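Local structure of glypican-1 (Homo sapiens, 4YWT) at residues L259-A264 and R413-M418. The protein is a cell-surface proteoglycan that carries heparan sulfate chains, through which it binds alpha-4(V) collagen and takes part in Schwann cell myelination. The protein carries 3 engineered substitutions. Residues are numbered along the deposited sequence; the frame is centred on the assembly and turned at random.
Sequences LGVPGA and RCWNGM
One side chain, that of Trp415, accounts for all the apolar side-chain contacts: Leu259 and Val261 meet the indole, Ala264 its CB, and no hydrogen bond joins the two segments. CG of Trp415 lies anti to its backbone N (chi1 164°), which sends the six-membered ring along the 259-264 loop. Leu259 CD1 reaches the rim of that ring, close to its plane, 3.7 Å from Trp415 CH2, and also lies 3.6 Å from Met418 O. Val261 CG2 approaches obliquely, 3.9 Å from Trp415 CE3, while Ala264 CB packs 4.0 Å from Trp415 CB. Gly417 CA covers one indole face near its border, at a height of 3.1 Å. The chain bends there in an Asx turn, Asn416 OD1 accepting from Met418 N at 3.0 Å (N-H...O 132°). The loop begins with a Schellman motif, Gly260 (phi 94°) being the C-prime residue and Val261 N bonding to Ala256 O, and continues in a type I turn closed by Ala264 N to Val261 O. Helix 255-258 touches Trp415 through Cys255 and Ala256, and Trp415 NE1 bonds to Lys251 O of helix 243-253. Trp415 backbone bonds to Arg265 and Cys267, the Cys414-Cys267 disulfide and antiparallel strands 414-415 and 420-421 tie this surface corner together ahead of helix 268-278.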
loop_
_atom_site.group_PDB
_atom_site.type_symbol
_atom_site.label_atom_id
_atom_site.label_comp_id
_atom_site.label_asym_id
_atom_site.label_seq_id
_atom_site.Cartn_x
_atom_site.Cartn_y
_atom_site.Cartn_z
ATOM N N LEU A 259 16.136 -38.754 -6.537
ATOM C CA LEU A 259 17.508 -39.168 -6.821
ATOM C C LEU A 259 18.195 -39.805 -5.616
ATOM O O LEU A 259 19.420 -39.912 -5.577
ATOM C CB LEU A 259 18.334 -37.981 -7.320
ATOM C CG LEU A 259 17.928 -37.401 -8.677
ATOM C CD1 LEU A 259 19.040 -36.528 -9.236
ATOM C CD2 LEU A 259 17.562 -38.507 -9.659
ATOM N N GLY A 260 17.405 -40.223 -4.634
ATOM C CA GLY A 260 17.924 -41.027 -3.545
ATOM C C GLY A 260 18.367 -40.299 -2.289
ATOM O O GLY A 260 19.016 -40.895 -1.428
ATOM N N VAL A 261 18.022 -39.022 -2.170
ATOM C CA VAL A 261 18.371 -38.257 -0.976
ATOM C C VAL A 261 17.202 -37.410 -0.465
ATOM O O VAL A 261 17.250 -36.182 -0.512
ATOM C CB VAL A 261 19.597 -37.347 -1.232
ATOM C CG1 VAL A 261 20.884 -38.151 -1.141
ATOM C CG2 VAL A 261 19.493 -36.664 -2.591
ATOM N N PRO A 262 16.149 -38.070 0.046
ATOM C CA PRO A 262 14.954 -37.355 0.509
ATOM C C PRO A 262 15.216 -36.506 1.751
ATOM O O PRO A 262 14.483 -35.551 2.009
ATOM C CB PRO A 262 13.971 -38.487 0.822
ATOM C CG PRO A 262 14.840 -39.643 1.171
ATOM C CD PRO A 262 16.049 -39.522 0.286
ATOM N N GLY A 263 16.250 -36.858 2.509
ATOM C CA GLY A 263 16.616 -36.105 3.694
ATOM C C GLY A 263 17.353 -34.827 3.348
ATOM O O GLY A 263 17.471 -33.922 4.175
ATOM N N ALA A 264 17.851 -34.753 2.118
ATOM C CA ALA A 264 18.586 -33.580 1.661
ATOM C C ALA A 264 17.647 -32.401 1.426
ATOM O O ALA A 264 16.563 -32.558 0.864
ATOM C CB ALA A 264 19.363 -33.899 0.394
ATOM N N ARG A 413 25.149 -29.732 4.765
ATOM C CA ARG A 413 25.439 -30.113 3.386
ATOM C C ARG A 413 24.113 -30.272 2.653
ATOM O O ARG A 413 23.243 -31.023 3.091
ATOM C CB ARG A 413 26.260 -31.401 3.329
ATOM N N CYS A 414 23.964 -29.570 1.535
ATOM C CA CYS A 414 22.646 -29.349 0.950
ATOM C C CYS A 414 22.498 -29.810 -0.500
ATOM O O CYS A 414 23.478 -30.061 -1.197
ATOM C CB CYS A 414 22.295 -27.864 1.049
ATOM S SG CYS A 414 23.644 -26.773 0.553
ATOM N N TRP A 415 21.248 -29.923 -0.934
ATOM C CA TRP A 415 20.914 -30.356 -2.286
ATOM C C TRP A 415 21.042 -29.206 -3.294
ATOM O O TRP A 415 20.354 -28.192 -3.184
ATOM C CB TRP A 415 19.495 -30.939 -2.264
ATOM C CG TRP A 415 18.790 -31.103 -3.576
ATOM C CD1 TRP A 415 17.839 -30.276 -4.101
ATOM C CD2 TRP A 415 18.931 -32.189 -4.502
ATOM N NE1 TRP A 415 17.395 -30.767 -5.305
ATOM C CE2 TRP A 415 18.047 -31.943 -5.571
ATOM C CE3 TRP A 415 19.723 -33.340 -4.535
ATOM C CZ2 TRP A 415 17.938 -32.801 -6.664
ATOM C CZ3 TRP A 415 19.612 -34.191 -5.621
ATOM C CH2 TRP A 415 18.730 -33.915 -6.671
ATOM N N ASN A 416 21.935 -29.374 -4.268
ATOM C CA ASN A 416 22.177 -28.361 -5.296
ATOM C C ASN A 416 21.391 -28.636 -6.576
ATOM O O ASN A 416 21.465 -27.883 -7.547
ATOM C CB ASN A 416 23.676 -28.256 -5.603
ATOM C CG ASN A 416 24.289 -29.580 -6.040
ATOM O OD1 ASN A 416 23.630 -30.421 -6.651
ATOM N ND2 ASN A 416 25.567 -29.762 -5.730
ATOM N N GLY A 417 20.644 -29.731 -6.551
ATOM C CA GLY A 417 19.778 -30.144 -7.639
ATOM C C GLY A 417 20.300 -31.274 -8.511
ATOM O O GLY A 417 19.508 -31.984 -9.132
ATOM N N MET A 418 21.615 -31.444 -8.589
ATOM C CA MET A 418 22.186 -32.713 -9.038
ATOM C C MET A 418 22.339 -33.740 -7.910
ATOM O O MET A 418 22.049 -34.922 -8.093
ATOM C CB MET A 418 23.514 -32.472 -9.752
ATOM C CG MET A 418 23.305 -31.967 -11.176
ATOM S SD MET A 418 24.513 -30.768 -11.763
ATOM C CE MET A 418 25.972 -31.299 -10.878
#